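Local structure of oxidoreductase (Bordetella pertussis, 3Q2K) at residues K30-G39 and G53-D63; A113-K123 and C139-K150. The protein probably oxidises UDP-N-acetylglucosaminuronic acid with NAD as cofactor, an early step toward 2,3-diacetamido-2,3-dideoxy-D-mannuronic acid. One frame throughout, in Å; residues are numbered along the deposited sequence.

Contact 1. Residues K30-G39 and G53-D63; sequences KIRFGLVGCG and GDRAELVEICD. With NAI (1,4-dihydronicotinamide adenine dinucleotide), chain U.
The first beta-alpha-beta unit of the NAD-binding Rossmann fold supplies this contact: strands 31-36 and 56-62, joined through helix 42-50, run parallel with 17° between their directions. Backbone bonds alternate between them, from Ile31 N to Arg55 O through Glu57 N to Ile31 O and Phe33 N to Glu57 O. The pairing shifts at Val59: by CA positions Phe33 faces Leu58 but Gly34 faces Glu60, and Leu35 N reaches Glu60 O from 42° above its carbonyl plane. Gly37 N meets Cys62 O (2.9 Å) nearly along the C=O axis, just before the turn.

On the face carrying Ile31, Phe33 and Leu35, the methyl of Ala56 sits at the ring edge of Phe33, with CB 3.5 Å from CE2, and Leu58 CD1 rests on Leu35 CB at 3.8 Å. Helix 42-50 packs against this face through Ile46 and Ile49. At the amino-terminal end of strand 31-36, Lys30 NZ forms a salt bridge with Glu57 OE2 (3.2 Å), its hydrogen bond weak.

The carboxyl ends of the strands meet the cofactor. With CG of Asp63 anti to its backbone N (chi1 -160°), the carboxylate turns back toward the turn at Gly37-Gly39, and Cys38 N donates to OD2 (2.8 Å) on its anti side. OD2 also accepts the adenine-ribose hydroxyl O3B of NADH at 2.5 Å, while OD1 takes O2B at 2.9 Å and the backbone N of Asn65. Gly37 and Gly39 let the dinucleotide lie close, Gly39 CA being 3.2 Å from O5B. One carboxylate gripping both hydroxyls is consistent with a preference for NAD over NADP, whose phosphate on O2B would meet this negative charge.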
loop_
_atom_site.group_PDB
_atom_site.type_symbol
_atom_site.label_atom_id
_atom_site.label_comp_id
_atom_site.label_asym_id
_atom_site.label_seq_id
_atom_site.Cartn_x
_atom_site.Cartn_y
_atom_site.Cartn_z
ATOM N N LYS C 30 21.644 16.900 -52.457
ATOM C CA LYS C 30 20.394 16.803 -51.708
ATOM C C LYS C 30 20.287 15.567 -50.813
ATOM O O LYS C 30 20.718 14.474 -51.187
ATOM C CB LYS C 30 19.199 16.877 -52.660
ATOM C CG LYS C 30 19.146 18.187 -53.431
ATOM C CD LYS C 30 17.963 18.231 -54.381
ATOM C CE LYS C 30 18.287 17.539 -55.693
ATOM N NZ LYS C 30 17.052 17.508 -56.522
ATOM N N ILE C 31 19.706 15.745 -49.631
ATOM C CA ILE C 31 19.425 14.636 -48.726
ATOM C C ILE C 31 18.477 13.656 -49.414
ATOM O O ILE C 31 17.425 14.065 -49.905
ATOM C CB ILE C 31 18.714 15.145 -47.451
ATOM C CG1 ILE C 31 19.646 16.044 -46.635
ATOM C CG2 ILE C 31 18.311 13.983 -46.539
ATOM C CD1 ILE C 31 20.761 15.256 -45.972
ATOM N N ARG C 32 18.807 12.367 -49.369
ATOM C CA ARG C 32 17.890 11.316 -49.802
ATOM C C ARG C 32 17.041 10.686 -48.692
ATOM O O ARG C 32 17.538 9.923 -47.860
ATOM C CB ARG C 32 18.662 10.185 -50.482
ATOM C CG ARG C 32 18.855 10.311 -51.988
ATOM C CD ARG C 32 20.197 10.889 -52.417
ATOM N NE ARG C 32 21.324 9.983 -52.208
ATOM C CZ ARG C 32 22.430 9.962 -52.948
ATOM N NH1 ARG C 32 22.579 10.777 -53.982
ATOM N NH2 ARG C 32 23.404 9.107 -52.674
ATOM N N PHE C 33 15.741 10.965 -48.715
ATOM C CA PHE C 33 14.765 10.448 -47.759
ATOM C C PHE C 33 13.988 9.246 -48.278
ATOM O O PHE C 33 13.622 9.195 -49.450
ATOM C CB PHE C 33 13.660 11.467 -47.480
ATOM C CG PHE C 33 14.037 12.536 -46.501
ATOM C CD1 PHE C 33 14.066 12.274 -45.146
ATOM C CD2 PHE C 33 14.318 13.812 -46.944
ATOM C CE1 PHE C 33 14.377 13.276 -44.254
ATOM C CE2 PHE C 33 14.638 14.815 -46.058
ATOM C CZ PHE C 33 14.670 14.543 -44.713
ATOM N N GLY C 34 13.657 8.331 -47.375
ATOM C CA GLY C 34 12.769 7.222 -47.698
ATOM C C GLY C 34 11.573 7.298 -46.774
ATOM O O GLY C 34 11.730 7.597 -45.591
ATOM N N LEU C 35 10.389 7.050 -47.324
ATOM C CA LEU C 35 9.159 7.040 -46.542
ATOM C C LEU C 35 8.622 5.624 -46.362
ATOM O O LEU C 35 8.468 4.871 -47.326
ATOM C CB LEU C 35 8.114 7.934 -47.212
ATOM C CG LEU C 35 6.747 7.985 -46.525
ATOM C CD1 LEU C 35 6.902 8.590 -45.149
ATOM C CD2 LEU C 35 5.763 8.835 -47.324
ATOM N N VAL C 36 8.377 5.253 -45.109
ATOM C CA VAL C 36 7.853 3.929 -44.768
ATOM C C VAL C 36 6.441 4.092 -44.207
ATOM O O VAL C 36 6.245 4.653 -43.126
ATOM C CB VAL C 36 8.738 3.279 -43.696
ATOM C CG1 VAL C 36 8.288 1.855 -43.382
ATOM C CG2 VAL C 36 10.194 3.353 -44.133
ATOM N N GLY C 37 5.457 3.598 -44.953
ATOM C CA GLY C 37 4.043 3.783 -44.645
ATOM C C GLY C 37 3.384 4.845 -45.507
ATOM O O GLY C 37 3.669 6.036 -45.363
ATOM N N CYS C 38 2.488 4.429 -46.398
ATOM C CA CYS C 38 1.869 5.380 -47.315
ATOM C C CYS C 38 0.391 5.549 -47.018
ATOM O O CYS C 38 -0.450 5.414 -47.904
ATOM C CB CYS C 38 2.024 4.937 -48.770
ATOM S SG CYS C 38 3.767 4.688 -49.165
ATOM N N GLY C 39 0.082 5.816 -45.755
ATOM C CA GLY C 39 -1.309 5.886 -45.338
ATOM C C GLY C 39 -1.621 7.364 -45.256
ATOM O O GLY C 39 -0.998 8.170 -45.942
ATOM N N GLY C 53 12.533 20.806 -51.956
ATOM C CA GLY C 53 13.081 20.172 -53.151
ATOM C C GLY C 53 14.539 20.468 -53.457
ATOM O O GLY C 53 15.224 19.669 -54.098
ATOM N N ASP C 54 15.029 21.604 -52.970
ATOM C CA ASP C 54 16.414 22.008 -53.198
ATOM C C ASP C 54 17.423 21.380 -52.239
ATOM O O ASP C 54 18.597 21.193 -52.564
ATOM C CB ASP C 54 16.521 23.535 -53.169
ATOM C CG ASP C 54 15.224 24.189 -52.742
ATOM O OD1 ASP C 54 15.229 25.426 -52.574
ATOM O OD2 ASP C 54 14.222 23.456 -52.591
ATOM N N ARG C 55 16.969 21.027 -51.042
ATOM C CA ARG C 55 17.890 20.410 -50.096
ATOM C C ARG C 55 17.645 18.918 -49.890
ATOM O O ARG C 55 18.485 18.165 -49.394
ATOM C CB ARG C 55 17.924 21.227 -48.804
ATOM C CG ARG C 55 18.442 22.631 -49.086
ATOM C CD ARG C 55 18.616 23.448 -47.821
ATOM N NE ARG C 55 17.328 23.468 -47.141
ATOM C CZ ARG C 55 17.194 23.594 -45.827
ATOM N NH1 ARG C 55 15.980 23.570 -45.292
ATOM N NH2 ARG C 55 18.275 23.725 -45.070
ATOM N N ALA C 56 16.480 18.467 -50.339
ATOM C CA ALA C 56 16.107 17.095 -50.045
ATOM C C ALA C 56 15.268 16.582 -51.203
ATOM O O ALA C 56 14.602 17.337 -51.916
ATOM C CB ALA C 56 15.305 17.033 -48.748
ATOM N N GLU C 57 15.301 15.262 -51.338
ATOM C CA GLU C 57 14.344 14.618 -52.220
ATOM C C GLU C 57 13.951 13.247 -51.692
ATOM O O GLU C 57 14.747 12.585 -51.022
ATOM C CB GLU C 57 14.989 14.394 -53.588
ATOM C CG GLU C 57 16.427 13.884 -53.549
ATOM C CD GLU C 57 17.024 13.664 -54.931
ATOM O OE1 GLU C 57 17.897 12.777 -55.075
ATOM O OE2 GLU C 57 16.595 14.377 -55.866
ATOM N N LEU C 58 12.744 12.859 -52.094
ATOM C CA LEU C 58 12.117 11.584 -51.769
ATOM C C LEU C 58 12.409 10.592 -52.889
ATOM O O LEU C 58 12.023 10.802 -54.035
ATOM C CB LEU C 58 10.613 11.794 -51.542
ATOM C CG LEU C 58 9.640 10.671 -51.177
ATOM C CD1 LEU C 58 9.954 10.098 -49.806
ATOM C CD2 LEU C 58 8.206 11.177 -51.252
ATOM N N VAL C 59 13.042 9.471 -52.565
ATOM C CA VAL C 59 13.591 8.631 -53.617
ATOM C C VAL C 59 12.914 7.273 -53.554
ATOM O O VAL C 59 12.905 6.513 -54.528
ATOM C CB VAL C 59 15.106 8.436 -53.404
ATOM C CG1 VAL C 59 15.635 7.316 -54.293
ATOM C CG2 VAL C 59 15.849 9.741 -53.678
ATOM N N GLU C 60 12.354 7.001 -52.380
ATOM C CA GLU C 60 11.868 5.652 -52.101
ATOM C C GLU C 60 10.617 5.712 -51.243
ATOM O O GLU C 60 10.429 6.683 -50.505
ATOM C CB GLU C 60 12.906 4.825 -51.344
ATOM C CG GLU C 60 14.056 4.297 -52.190
ATOM C CD GLU C 60 15.361 4.157 -51.425
ATOM O OE1 GLU C 60 15.368 3.634 -50.290
ATOM O OE2 GLU C 60 16.405 4.566 -51.977
ATOM N N ILE C 61 9.810 4.659 -51.345
ATOM C CA ILE C 61 8.567 4.568 -50.587
ATOM C C ILE C 61 8.319 3.082 -50.362
ATOM O O ILE C 61 8.697 2.220 -51.156
ATOM C CB ILE C 61 7.398 5.245 -51.331
ATOM C CG1 ILE C 61 7.284 4.643 -52.732
ATOM C CG2 ILE C 61 7.608 6.749 -51.457
ATOM C CD1 ILE C 61 6.077 5.137 -53.490
ATOM N N CYS C 62 7.702 2.776 -49.229
ATOM C CA CYS C 62 7.585 1.374 -48.843
ATOM C C CYS C 62 6.210 1.313 -48.200
ATOM O O CYS C 62 5.900 2.204 -47.411
ATOM C CB CYS C 62 8.656 0.986 -47.814
ATOM S SG CYS C 62 8.373 -0.655 -47.092
ATOM N N ASP C 63 5.411 0.331 -48.610
ATOM C CA ASP C 63 4.148 -0.029 -47.972
ATOM C C ASP C 63 3.817 -1.513 -48.120
ATOM O O ASP C 63 4.265 -2.175 -49.053
ATOM C CB ASP C 63 2.984 0.851 -48.433
ATOM C CG ASP C 63 1.833 0.807 -47.446
ATOM O OD1 ASP C 63 1.351 -0.309 -47.159
ATOM O OD2 ASP C 63 1.441 1.872 -46.922
HETATM P PA NAI U . -2.422 4.845 -41.453
HETATM O O1A NAI U . -3.230 3.614 -41.315
HETATM O O2A NAI U . -3.238 5.846 -42.417
HETATM O O5B NAI U . -1.125 4.728 -42.404
HETATM C C5B NAI U . -0.647 3.392 -42.297
HETATM C C4B NAI U . 0.279 2.940 -43.419
HETATM O O4B NAI U . 1.331 2.126 -42.883
HETATM C C3B NAI U . -0.715 2.071 -44.214
HETATM O O3B NAI U . -0.606 2.446 -45.590
HETATM C C2B NAI U . -0.225 0.654 -43.807
HETATM O O2B NAI U . -0.392 -0.314 -44.847
HETATM C C1B NAI U . 1.287 0.958 -43.716
HETATM N N9A NAI U . 1.929 -0.164 -43.053
HETATM C C8A NAI U . 1.401 -1.011 -42.129
HETATM N N7A NAI U . 2.334 -1.856 -41.788
HETATM C C5A NAI U . 3.490 -1.634 -42.454
HETATM C C6A NAI U . 4.779 -2.200 -42.487
HETATM N N6A NAI U . 5.132 -3.269 -41.682
HETATM N N1A NAI U . 5.671 -1.640 -43.298
HETATM C C2A NAI U . 5.385 -0.585 -44.042
HETATM N N3A NAI U . 4.193 -0.029 -44.043
HETATM C C4A NAI U . 3.237 -0.508 -43.258
HETATM O O3 NAI U . -2.437 5.712 -40.104
HETATM P PN NAI U . -1.571 7.065 -40.107
HETATM O O1N NAI U . -2.623 8.082 -39.630
HETATM O O2N NAI U . -0.993 7.672 -41.402
HETATM O O5D NAI U . -0.529 6.896 -38.882
HETATM C C5D NAI U . 0.582 7.740 -39.151
HETATM C C4D NAI U . 1.682 7.526 -38.105
HETATM O O4D NAI U . 2.042 8.913 -37.932
HETATM C C3D NAI U . 1.148 7.050 -36.739
HETATM O O3D NAI U . 2.157 6.947 -35.741
HETATM C C2D NAI U . 0.324 8.291 -36.344
HETATM O O2D NAI U . 0.341 8.365 -34.922
HETATM C C1D NAI U . 1.307 9.398 -36.794
HETATM N N1N NAI U . 0.643 10.632 -37.205
HETATM C C2N NAI U . 1.199 11.764 -36.831
HETATM C C3N NAI U . 0.591 12.953 -37.213
HETATM C C7N NAI U . 1.187 14.232 -36.791
HETATM O O7N NAI U . 0.492 15.227 -36.748
HETATM N N7N NAI U . 2.486 14.243 -36.432
HETATM C C4N NAI U . -0.591 12.919 -37.952
HETATM C C5N NAI U . -1.120 11.688 -38.287
HETATM C C6N NAI U . -0.466 10.532 -37.907
#

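Contact 2. Residues A113-K123 and C139-K150; sequences AQAGRHVVSEK and CDEAGVRLFVVK. With NAI (1,4-dihydronicotinamide adenine dinucleotide), chain U.
Chi1 of -53° sets the His118 ring anti to its carbonyl carbon, which brings ND1 to Arg145 N at 3.0 Å; the donor lies 3° out of the ring plane, and because it is a backbone N-H, ND1 acts as the acceptor. In Glu122 the chain bends at chi2 (-71°), curling the carboxylate back over its own backbone, where OE2 accepts Lys123 N at 2.9 Å.

Between these two side chains, strands 118-121 and 146-148 pair in parallel through four backbone bonds, beginning with Val119 N to Arg145 O and ending with Val149 N to Ser121 O (2.9 Å). The Val119 and Leu146 side chains lie side by side, pointing the same way, with Val119 CG1 3.9 Å from Leu146 CD1. On the face of Val120, the Phe147 ring brings CD2 to 3.9 Å from Val120 CG2 and is backed by Tyr324 and Cys331 of helix 321-333. Ahead of the amino-terminal ends of the strands, Ala113 CB meets Val144 CG2 at 3.8 Å where the two preceding helices end.

At the carboxyl ends, Glu122 OE2 receives the carboxamide N7N of NADH at 3.0 Å, while His45 and His321 hold OE1. Lys123 O meets both hydroxyls of the nicotinamide ribose, O2D and O3D, and Lys123 NZ reaches O2D as well as O3' of the bound UDP-sugar. Partners on both carboxylate oxygens fix the rotation of Glu122, and with it probably the orientation of the nicotinamide amide; Lys123 links cofactor and sugar directly.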
loop_
_atom_site.group_PDB
_atom_site.type_symbol
_atom_site.label_atom_id
_atom_site.label_comp_id
_atom_site.label_asym_id
_atom_site.label_seq_id
_atom_site.Cartn_x
_atom_site.Cartn_y
_atom_site.Cartn_z
ATOM N N ALA C 113 18.307 1.384 -38.196
ATOM C CA ALA C 113 19.599 1.808 -37.686
ATOM C C ALA C 113 20.657 0.735 -37.908
ATOM O O ALA C 113 21.814 1.067 -38.158
ATOM C CB ALA C 113 19.506 2.201 -36.228
ATOM N N GLN C 114 20.297 -0.538 -37.766
ATOM C CA GLN C 114 21.272 -1.587 -38.054
ATOM C C GLN C 114 21.786 -1.605 -39.495
ATOM O O GLN C 114 22.808 -2.222 -39.807
ATOM C CB GLN C 114 20.650 -2.939 -37.698
ATOM C CG GLN C 114 20.288 -3.035 -36.222
ATOM C CD GLN C 114 19.704 -4.379 -35.852
ATOM O OE1 GLN C 114 19.083 -5.030 -36.691
ATOM N NE2 GLN C 114 19.900 -4.804 -34.607
ATOM N N ALA C 115 21.032 -0.995 -40.405
ATOM C CA ALA C 115 21.471 -0.833 -41.787
ATOM C C ALA C 115 22.101 0.538 -42.004
ATOM O O ALA C 115 22.389 0.960 -43.125
ATOM C CB ALA C 115 20.291 -1.002 -42.726
ATOM N N GLY C 116 22.263 1.267 -40.907
ATOM C CA GLY C 116 23.143 2.427 -40.913
ATOM C C GLY C 116 22.583 3.734 -41.429
ATOM O O GLY C 116 23.369 4.594 -41.826
ATOM N N ARG C 117 21.267 3.931 -41.437
ATOM C CA ARG C 117 20.741 5.242 -41.816
ATOM C C ARG C 117 19.990 5.955 -40.692
ATOM O O ARG C 117 19.570 5.374 -39.688
ATOM C CB ARG C 117 19.829 5.175 -43.043
ATOM C CG ARG C 117 19.961 3.919 -43.881
ATOM C CD ARG C 117 20.979 4.009 -45.008
ATOM N NE ARG C 117 20.974 2.693 -45.640
ATOM C CZ ARG C 117 20.086 2.322 -46.556
ATOM N NH1 ARG C 117 19.183 3.199 -46.971
ATOM N NH2 ARG C 117 20.114 1.099 -47.070
ATOM N N HIS C 118 19.787 7.250 -40.887
ATOM C CA HIS C 118 19.065 8.057 -39.911
ATOM C C HIS C 118 17.582 7.695 -39.885
ATOM O O HIS C 118 17.093 7.112 -40.855
ATOM C CB HIS C 118 19.268 9.527 -40.272
ATOM C CG HIS C 118 20.715 9.864 -40.423
ATOM N ND1 HIS C 118 21.585 9.821 -39.355
ATOM C CD2 HIS C 118 21.459 10.150 -41.518
ATOM C CE1 HIS C 118 22.805 10.097 -39.781
ATOM N NE2 HIS C 118 22.750 10.322 -41.081
ATOM N N VAL C 119 16.894 8.006 -38.787
ATOM C CA VAL C 119 15.480 7.669 -38.630
ATOM C C VAL C 119 14.724 8.927 -38.236
ATOM O O VAL C 119 15.157 9.648 -37.337
ATOM C CB VAL C 119 15.241 6.704 -37.461
ATOM C CG1 VAL C 119 13.742 6.557 -37.182
ATOM C CG2 VAL C 119 15.972 5.394 -37.704
ATOM N N VAL C 120 13.650 9.203 -38.967
ATOM C CA VAL C 120 12.692 10.214 -38.532
ATOM C C VAL C 120 11.436 9.452 -38.134
ATOM O O VAL C 120 10.722 8.969 -39.011
ATOM C CB VAL C 120 12.373 11.272 -39.605
ATOM C CG1 VAL C 120 11.402 12.307 -39.064
ATOM C CG2 VAL C 120 13.638 11.979 -40.065
ATOM N N SER C 121 11.193 9.275 -36.838
ATOM C CA SER C 121 10.010 8.516 -36.426
ATOM C C SER C 121 8.814 9.431 -36.197
ATOM O O SER C 121 8.978 10.489 -35.580
ATOM C CB SER C 121 10.274 7.760 -35.121
ATOM O OG SER C 121 9.156 6.958 -34.791
ATOM N N GLU C 122 7.638 9.051 -36.688
ATOM C CA GLU C 122 6.442 9.811 -36.329
ATOM C C GLU C 122 6.106 9.674 -34.851
ATOM O O GLU C 122 6.565 8.725 -34.205
ATOM C CB GLU C 122 5.214 9.368 -37.128
ATOM C CG GLU C 122 4.970 10.249 -38.330
ATOM C CD GLU C 122 4.482 11.629 -37.927
ATOM O OE1 GLU C 122 4.271 12.495 -38.805
ATOM O OE2 GLU C 122 4.301 11.847 -36.710
ATOM N N LYS C 123 5.325 10.608 -34.317
ATOM C CA LYS C 123 4.890 10.491 -32.928
ATOM C C LYS C 123 3.829 9.402 -32.810
ATOM O O LYS C 123 3.157 9.082 -33.788
ATOM C CB LYS C 123 4.478 11.833 -32.310
ATOM C CG LYS C 123 3.375 12.607 -33.022
ATOM C CD LYS C 123 2.227 11.696 -33.434
ATOM C CE LYS C 123 1.014 11.686 -32.510
ATOM N NZ LYS C 123 -0.079 10.920 -33.189
ATOM N N CYS C 139 19.950 3.372 -32.095
ATOM C CA CYS C 139 20.490 4.515 -32.833
ATOM C C CYS C 139 21.774 5.095 -32.257
ATOM O O CYS C 139 22.639 5.596 -32.975
ATOM C CB CYS C 139 19.465 5.643 -32.862
ATOM S SG CYS C 139 18.102 5.106 -33.903
ATOM N N ASP C 140 21.867 5.060 -30.935
ATOM C CA ASP C 140 23.070 5.567 -30.287
ATOM C C ASP C 140 24.203 4.686 -30.789
ATOM O O ASP C 140 25.209 5.197 -31.259
ATOM C CB ASP C 140 23.058 5.296 -28.781
ATOM C CG ASP C 140 22.275 6.319 -27.980
ATOM O OD1 ASP C 140 22.056 7.455 -28.447
ATOM O OD2 ASP C 140 21.890 5.990 -26.840
ATOM N N GLU C 141 24.089 3.372 -30.618
ATOM C CA GLU C 141 25.191 2.489 -30.975
ATOM C C GLU C 141 25.355 2.356 -32.484
ATOM O O GLU C 141 26.437 2.022 -32.953
ATOM C CB GLU C 141 25.142 1.147 -30.244
ATOM C CG GLU C 141 23.989 0.218 -30.592
ATOM C CD GLU C 141 23.620 -0.714 -29.446
ATOM O OE1 GLU C 141 24.264 -0.627 -28.377
ATOM O OE2 GLU C 141 22.685 -1.532 -29.590
ATOM N N ALA C 142 24.361 2.678 -33.304
ATOM C CA ALA C 142 24.687 2.761 -34.728
ATOM C C ALA C 142 25.291 4.113 -35.093
ATOM O O ALA C 142 25.686 4.305 -36.235
ATOM C CB ALA C 142 23.485 2.514 -35.611
ATOM N N GLY C 143 25.361 5.079 -34.185
ATOM C CA GLY C 143 25.879 6.386 -34.569
ATOM C C GLY C 143 24.970 7.060 -35.579
ATOM O O GLY C 143 25.431 7.888 -36.359
ATOM N N VAL C 144 23.675 6.756 -35.588
ATOM C CA VAL C 144 22.803 7.477 -36.505
ATOM C C VAL C 144 21.929 8.460 -35.734
ATOM O O VAL C 144 21.774 8.324 -34.526
ATOM C CB VAL C 144 21.947 6.524 -37.368
ATOM C CG1 VAL C 144 22.834 5.704 -38.307
ATOM C CG2 VAL C 144 21.102 5.594 -36.513
ATOM N N ARG C 145 21.393 9.472 -36.404
ATOM C CA ARG C 145 20.384 10.385 -35.874
ATOM C C ARG C 145 19.033 9.690 -35.716
ATOM O O ARG C 145 18.595 8.957 -36.604
ATOM C CB ARG C 145 20.131 11.413 -36.976
ATOM C CG ARG C 145 20.349 12.850 -36.579
ATOM C CD ARG C 145 21.744 12.934 -36.012
ATOM N NE ARG C 145 21.894 14.232 -35.369
ATOM C CZ ARG C 145 23.019 14.617 -34.779
ATOM N NH1 ARG C 145 24.068 13.808 -34.797
ATOM N NH2 ARG C 145 23.093 15.806 -34.202
ATOM N N LEU C 146 18.342 9.963 -34.615
ATOM C CA LEU C 146 16.956 9.543 -34.442
ATOM C C LEU C 146 16.173 10.815 -34.143
ATOM O O LEU C 146 16.467 11.455 -33.134
ATOM C CB LEU C 146 16.859 8.583 -33.254
ATOM C CG LEU C 146 15.478 8.384 -32.648
ATOM C CD1 LEU C 146 14.446 8.203 -33.754
ATOM C CD2 LEU C 146 15.482 7.216 -31.669
ATOM N N PHE C 147 15.255 11.219 -35.017
ATOM C CA PHE C 147 14.423 12.397 -34.761
ATOM C C PHE C 147 13.001 11.917 -34.457
ATOM O O PHE C 147 12.581 10.879 -34.951
ATOM C CB PHE C 147 14.301 13.331 -35.964
ATOM C CG PHE C 147 15.611 13.743 -36.570
ATOM C CD1 PHE C 147 16.138 14.998 -36.314
ATOM C CD2 PHE C 147 16.297 12.892 -37.423
ATOM C CE1 PHE C 147 17.342 15.396 -36.862
ATOM C CE2 PHE C 147 17.486 13.295 -37.995
ATOM C CZ PHE C 147 18.022 14.532 -37.695
ATOM N N VAL C 148 12.244 12.634 -33.634
ATOM C CA VAL C 148 10.848 12.301 -33.402
ATOM C C VAL C 148 9.983 13.494 -33.816
ATOM O O VAL C 148 10.222 14.643 -33.452
ATOM C CB VAL C 148 10.609 11.932 -31.927
ATOM C CG1 VAL C 148 9.120 11.687 -31.675
ATOM C CG2 VAL C 148 11.516 10.756 -31.557
ATOM N N VAL C 149 8.942 13.257 -34.606
ATOM C CA VAL C 149 8.211 14.396 -35.165
ATOM C C VAL C 149 7.404 15.049 -34.057
ATOM O O VAL C 149 6.552 14.398 -33.467
ATOM C CB VAL C 149 7.262 13.952 -36.290
ATOM C CG1 VAL C 149 6.337 15.086 -36.691
ATOM C CG2 VAL C 149 8.096 13.494 -37.472
ATOM N N LYS C 150 7.662 16.312 -33.743
ATOM C CA LYS C 150 6.800 16.969 -32.781
ATOM C C LYS C 150 6.539 18.351 -33.352
ATOM O O LYS C 150 7.099 19.330 -32.857
ATOM C CB LYS C 150 7.466 17.066 -31.405
ATOM C CG LYS C 150 6.611 16.528 -30.283
ATOM C CD LYS C 150 6.795 15.027 -30.248
ATOM C CE LYS C 150 6.072 14.457 -29.032
ATOM N NZ LYS C 150 4.898 13.579 -29.299
HETATM P PA NAI U . -2.422 4.845 -41.453
HETATM O O1A NAI U . -3.230 3.614 -41.315
HETATM O O2A NAI U . -3.238 5.846 -42.417
HETATM O O5B NAI U . -1.125 4.728 -42.404
HETATM C C5B NAI U . -0.647 3.392 -42.297
HETATM C C4B NAI U . 0.279 2.940 -43.419
HETATM O O4B NAI U . 1.331 2.126 -42.883
HETATM C C3B NAI U . -0.715 2.071 -44.214
HETATM O O3B NAI U . -0.606 2.446 -45.590
HETATM C C2B NAI U . -0.225 0.654 -43.807
HETATM O O2B NAI U . -0.392 -0.314 -44.847
HETATM C C1B NAI U . 1.287 0.958 -43.716
HETATM N N9A NAI U . 1.929 -0.164 -43.053
HETATM C C8A NAI U . 1.401 -1.011 -42.129
HETATM N N7A NAI U . 2.334 -1.856 -41.788
HETATM C C5A NAI U . 3.490 -1.634 -42.454
HETATM C C6A NAI U . 4.779 -2.200 -42.487
HETATM N N6A NAI U . 5.132 -3.269 -41.682
HETATM N N1A NAI U . 5.671 -1.640 -43.298
HETATM C C2A NAI U . 5.385 -0.585 -44.042
HETATM N N3A NAI U . 4.193 -0.029 -44.043
HETATM C C4A NAI U . 3.237 -0.508 -43.258
HETATM O O3 NAI U . -2.437 5.712 -40.104
HETATM P PN NAI U . -1.571 7.065 -40.107
HETATM O O1N NAI U . -2.623 8.082 -39.630
HETATM O O2N NAI U . -0.993 7.672 -41.402
HETATM O O5D NAI U . -0.529 6.896 -38.882
HETATM C C5D NAI U . 0.582 7.740 -39.151
HETATM C C4D NAI U . 1.682 7.526 -38.105
HETATM O O4D NAI U . 2.042 8.913 -37.932
HETATM C C3D NAI U . 1.148 7.050 -36.739
HETATM O O3D NAI U . 2.157 6.947 -35.741
HETATM C C2D NAI U . 0.324 8.291 -36.344
HETATM O O2D NAI U . 0.341 8.365 -34.922
HETATM C C1D NAI U . 1.307 9.398 -36.794
HETATM N N1N NAI U . 0.643 10.632 -37.205
HETATM C C2N NAI U . 1.199 11.764 -36.831
HETATM C C3N NAI U . 0.591 12.953 -37.213
HETATM C C7N NAI U . 1.187 14.232 -36.791
HETATM O O7N NAI U . 0.492 15.227 -36.748
HETATM N N7N NAI U . 2.486 14.243 -36.432
HETATM C C4N NAI U . -0.591 12.919 -37.952
HETATM C C5N NAI U . -1.120 11.688 -38.287
HETATM C C6N NAI U . -0.466 10.532 -37.907
#

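Overall arrangement
Contacts 1 and 2 belong to one six-stranded parallel sheet, where strand 95-98 separates strand 31-36 from strand 118-121. Their centres are about 15 Å apart and their nearest atoms about 4 Å, without touching. Along the chain they follow in series as two beta-alpha-beta units, and both present their carboxyl-terminal strand ends to the same NADH. They meet different parts of the cofactor: 30-39 with 53-63 holds the adenosine half, whereas 113-123 with 139-150 holds the nicotinamide and its ribose. The UDP-sugar lies nearer contact 2: the side chain of Lys123 comes within about 3 Å of it, against about 11 Å for Gly39.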